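Local coordinates for beta-d-glucoside glucohydrolase (Hypocrea jecorina, PDB 3ZZ1), which probably hydrolyses terminal, non-reducing beta-D-glucosyl residues, releasing beta-D-glucose during cellulose degradation, at residues D397-R402 / V430-I435; G407-L412 / R426-A431. All coordinates share one frame; numbering follows the deposited sequence.

Interaction 1 (D397-R402 / V430-I435); sequences DAINTR and VAIVFI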
# COMPACT_ATOMS: atom_id res chain seq x y z
N ASP A 397 18.36 19.42 8.93
CA ASP A 397 18.37 19.77 10.35
C ASP A 397 18.88 18.60 11.18
O ASP A 397 19.67 18.78 12.11
CB ASP A 397 16.97 20.22 10.79
CG ASP A 397 16.53 21.54 10.15
OD1 ASP A 397 17.35 22.48 10.10
OD2 ASP A 397 15.37 21.65 9.70
N ALA A 398 18.45 17.39 10.82
CA ALA A 398 18.91 16.17 11.49
C ALA A 398 20.38 15.87 11.20
O ALA A 398 21.13 15.49 12.11
CB ALA A 398 18.04 14.99 11.11
N ILE A 399 20.80 16.04 9.95
CA ILE A 399 22.19 15.81 9.56
C ILE A 399 23.13 16.82 10.24
O ILE A 399 24.19 16.44 10.74
CB ILE A 399 22.38 15.78 8.02
CG1 ILE A 399 21.89 14.43 7.47
CG2 ILE A 399 23.85 16.02 7.63
CD1 ILE A 399 21.67 14.41 5.96
N ASN A 400 22.70 18.08 10.28
CA ASN A 400 23.46 19.16 10.91
C ASN A 400 23.69 18.92 12.40
O ASN A 400 24.81 19.09 12.89
CB ASN A 400 22.77 20.51 10.67
CG ASN A 400 23.62 21.70 11.10
OD1 ASN A 400 24.85 21.67 11.02
ND2 ASN A 400 22.96 22.76 11.55
N THR A 401 22.64 18.51 13.12
CA THR A 401 22.75 18.20 14.55
C THR A 401 23.73 17.04 14.82
O THR A 401 24.56 17.14 15.73
CB THR A 401 21.37 17.87 15.17
OG1 THR A 401 20.54 19.04 15.10
CG2 THR A 401 21.50 17.44 16.63
N ARG A 402 23.63 15.97 14.05
CA ARG A 402 24.47 14.79 14.27
C ARG A 402 25.93 15.06 13.92
O ARG A 402 26.83 14.64 14.64
CB ARG A 402 23.94 13.57 13.49
CG ARG A 402 24.76 12.28 13.67
CD ARG A 402 24.78 11.79 15.13
NE ARG A 402 25.55 10.56 15.30
CZ ARG A 402 25.02 9.34 15.36
NH1 ARG A 402 23.70 9.17 15.26
NH2 ARG A 402 25.80 8.28 15.53
N VAL A 430 32.68 14.44 2.00
CA VAL A 430 31.54 13.83 1.31
C VAL A 430 30.49 14.89 0.96
O VAL A 430 30.41 15.94 1.60
CB VAL A 430 30.87 12.68 2.11
CG1 VAL A 430 31.84 11.53 2.36
CG2 VAL A 430 30.29 13.19 3.43
N ALA A 431 29.70 14.59 -0.06
CA ALA A 431 28.60 15.45 -0.47
C ALA A 431 27.33 14.61 -0.57
O ALA A 431 27.31 13.59 -1.27
CB ALA A 431 28.91 16.11 -1.80
N ILE A 432 26.29 15.04 0.14
CA ILE A 432 25.02 14.33 0.16
C ILE A 432 23.99 15.13 -0.64
O ILE A 432 23.61 16.23 -0.24
CB ILE A 432 24.50 14.07 1.60
CG1 ILE A 432 25.63 13.52 2.50
CG2 ILE A 432 23.32 13.11 1.58
CD1 ILE A 432 25.29 13.46 4.00
N VAL A 433 23.55 14.57 -1.77
CA VAL A 433 22.62 15.25 -2.68
C VAL A 433 21.20 14.68 -2.55
O VAL A 433 21.01 13.46 -2.55
CB VAL A 433 23.08 15.18 -4.16
CG1 VAL A 433 22.25 16.10 -5.05
CG2 VAL A 433 24.54 15.54 -4.28
N PHE A 434 20.22 15.58 -2.45
CA PHE A 434 18.83 15.20 -2.22
C PHE A 434 17.96 15.45 -3.43
O PHE A 434 17.79 16.59 -3.87
CB PHE A 434 18.28 15.92 -0.99
CG PHE A 434 18.84 15.42 0.31
CD1 PHE A 434 20.07 15.86 0.77
CD2 PHE A 434 18.15 14.48 1.06
CE1 PHE A 434 20.60 15.39 1.96
CE2 PHE A 434 18.67 14.01 2.25
CZ PHE A 434 19.90 14.46 2.70
N ILE A 435 17.40 14.37 -3.96
CA ILE A 435 16.54 14.43 -5.13
C ILE A 435 15.20 13.74 -4.85
O ILE A 435 15.10 12.93 -3.92
CB ILE A 435 17.22 13.85 -6.41
CG1 ILE A 435 17.45 12.34 -6.28
CG2 ILE A 435 18.52 14.60 -6.73
CD1 ILE A 435 17.97 11.67 -7.54
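I399, on helix 395-404, meets I432 and F434 of strand 430-437 in a small, buried and wholly apolar contact. The aromatic part of it rests on one methyl: CD1 of I399 comes to 3.7 Å from CZ of F434. It arrives at the edge of the ring, near the ring plane, so the phenyl face is not what the isoleucine touches. The two side chains approach from opposite directions, one from the helix and the other from the strand.

Aliphatic packing is looser. The same I399 CD1 lies 4.2 Å from CD1 of I432, so a single terminal methyl serves both strand residues. I399 carries CG1 beside its backbone N (chi1 -77°), and the nearly extended second torsion (chi2 164°) then sends CD1 out to the sheet. I399 thus packs on two residues of one sheet face, as helices do in the open alpha/beta sheet domain of family 3 glycoside hydrolases.

Backbone hydrogen bonds keep each element in shape. In the helix, T401 N donates to D397 O at 3.1 Å and R402 N to A398 O at 3.2 Å. I432 bonds to A350 and V352 of strand 348-352, and A431 to N475 and I477 on the side of strand 476-482. L518 and L514 of helix 510-518 touch I399 and F434 respectively, while V433 meets helix 462-472 on the opposite face of the sheet.

With no hydrogen bond or charge pair across it, the contact probably contributes by dispersion and burial alone, with no set direction.

Interaction 2 (G407-L412 / R426-A431); sequences GTQVTL and RGKDVA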
# COMPACT_ATOMS: atom_id res chain seq x y z
N GLY A 407 32.00 17.34 15.59
CA GLY A 407 32.97 18.30 15.07
C GLY A 407 32.98 18.45 13.56
O GLY A 407 33.83 19.15 13.01
N THR A 408 32.04 17.80 12.88
CA THR A 408 31.93 17.87 11.42
C THR A 408 31.27 19.19 10.98
O THR A 408 30.18 19.53 11.43
CB THR A 408 31.17 16.66 10.83
OG1 THR A 408 31.80 15.44 11.23
CG2 THR A 408 31.14 16.71 9.30
N GLN A 409 31.96 19.91 10.10
CA GLN A 409 31.46 21.14 9.50
C GLN A 409 30.47 20.82 8.37
O GLN A 409 30.74 19.98 7.51
CB GLN A 409 32.65 21.95 8.98
CG GLN A 409 32.32 23.05 7.98
CD GLN A 409 33.56 23.58 7.28
OE1 GLN A 409 34.34 24.34 7.86
NE2 GLN A 409 33.75 23.17 6.02
N VAL A 410 29.31 21.48 8.39
CA VAL A 410 28.27 21.24 7.38
C VAL A 410 28.07 22.46 6.51
O VAL A 410 27.85 23.57 7.01
CB VAL A 410 26.91 20.83 8.02
CG1 VAL A 410 25.89 20.45 6.95
CG2 VAL A 410 27.10 19.67 8.99
N THR A 411 28.15 22.27 5.19
CA THR A 411 27.85 23.34 4.24
C THR A 411 26.57 23.02 3.47
O THR A 411 26.44 21.96 2.85
CB THR A 411 29.02 23.61 3.28
OG1 THR A 411 30.22 23.86 4.03
CG2 THR A 411 28.73 24.82 2.40
N LEU A 412 25.63 23.95 3.51
CA LEU A 412 24.31 23.76 2.90
C LEU A 412 24.12 24.60 1.63
O LEU A 412 24.34 25.81 1.63
CB LEU A 412 23.21 24.09 3.92
CG LEU A 412 21.76 24.09 3.40
CD1 LEU A 412 21.32 22.68 3.01
CD2 LEU A 412 20.81 24.70 4.43
N ARG A 426 32.45 21.43 -3.24
CA ARG A 426 33.89 21.55 -3.54
C ARG A 426 34.74 21.52 -2.27
O ARG A 426 34.49 22.27 -1.33
CB ARG A 426 34.18 22.82 -4.35
CG ARG A 426 35.44 22.73 -5.21
CD ARG A 426 35.60 23.96 -6.13
NE ARG A 426 34.44 24.18 -6.99
CZ ARG A 426 34.20 23.53 -8.12
NH1 ARG A 426 35.04 22.59 -8.56
NH2 ARG A 426 33.10 23.80 -8.82
N GLY A 427 35.74 20.63 -2.26
CA GLY A 427 36.69 20.53 -1.15
C GLY A 427 36.21 19.78 0.08
O GLY A 427 36.94 19.69 1.07
N LYS A 428 34.98 19.25 0.03
CA LYS A 428 34.41 18.53 1.17
C LYS A 428 34.71 17.03 1.11
O LYS A 428 34.90 16.47 0.03
CB LYS A 428 32.90 18.77 1.29
CG LYS A 428 32.45 20.23 1.17
CD LYS A 428 33.17 21.16 2.15
CE LYS A 428 32.67 22.60 2.03
NZ LYS A 428 32.89 23.16 0.67
N ASP A 429 34.75 16.39 2.28
CA ASP A 429 35.02 14.96 2.38
C ASP A 429 33.95 14.13 1.70
O ASP A 429 34.26 13.23 0.92
CB ASP A 429 35.19 14.53 3.84
CG ASP A 429 36.39 15.18 4.50
OD1 ASP A 429 37.52 14.97 4.01
OD2 ASP A 429 36.22 15.90 5.50
N VAL A 430 32.68 14.44 2.00
CA VAL A 430 31.54 13.83 1.31
C VAL A 430 30.49 14.89 0.96
O VAL A 430 30.41 15.94 1.60
CB VAL A 430 30.87 12.68 2.11
CG1 VAL A 430 31.84 11.53 2.36
CG2 VAL A 430 30.29 13.19 3.43
N ALA A 431 29.70 14.59 -0.06
CA ALA A 431 28.60 15.45 -0.47
C ALA A 431 27.33 14.61 -0.57
O ALA A 431 27.31 13.59 -1.27
CB ALA A 431 28.91 16.11 -1.80
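The contact belongs to the edge of the mixed sheet in the C-terminal family 3 domain, where T411 and Q409 of strand 409-413 meet K428 in the turn that leads into strand 430-437. These two strands are not neighbours: strand 348-352 runs between them, and its S348 touches the side chains of both Q409 and K428. The lysine therefore reaches across the start of strand 348-352.

Its touching atom is the methylene CE, which lies 3.4 Å from T411 OG1 and 4.0 Å from T411 CB. The two side chains cross at about a right angle. With OG1 placed beside its own backbone N (chi1 -54°), T411 presents the hydroxyl, not the CG2 methyl, to the lysine methylene. Farther out, the Q409 amide is only a loose neighbour, with NE2 at 4.2 Å from K428 CE.

The ammonium group is occupied on its own side. K428 NZ donates to R426 O at 2.7 Å, tilted 25° from the carbonyl plane, and bonds also to A424 O. Bends at chi2 and chi4 fold the chain back to these carbonyls, which sit at the C-terminal end of helix 418-425, where a positive charge is probably favourable. Replacing this lysine with an alanine would probably leave both carbonyls without their ammonium partner and T411 OG1 without the methylene beside it.

G427, with its positive phi, lets the chain turn from the helix toward D429, whose OD2 accepts from S348 N. Such a helix-to-strand turn is typical of a beta-alpha-beta crossover, here joining the edge strand 409-413 to strand 430-437.

Along the chain, helix 395-404 gives way to strand 409-413, then helix 418-425, then strand 430-437. Interaction 1 closes the longer loop, bringing 397-402 onto 430-435, and interaction 2 nests inside it, joining 407-412 to 426-431 around helix 418-425. Both end on the same strand, sharing V430 and A431, and their centres are 9 Å apart. They also touch directly, through N400 OD1 and V410 CG2 at 3.6 Å. Interaction 1 fixes a helix to one face of the sheet, whereas interaction 2 works at its rim, across strand 348-352. Together they tie two successive crossovers of the alpha/beta domain, whose parallel strands follow a flavodoxin-like order.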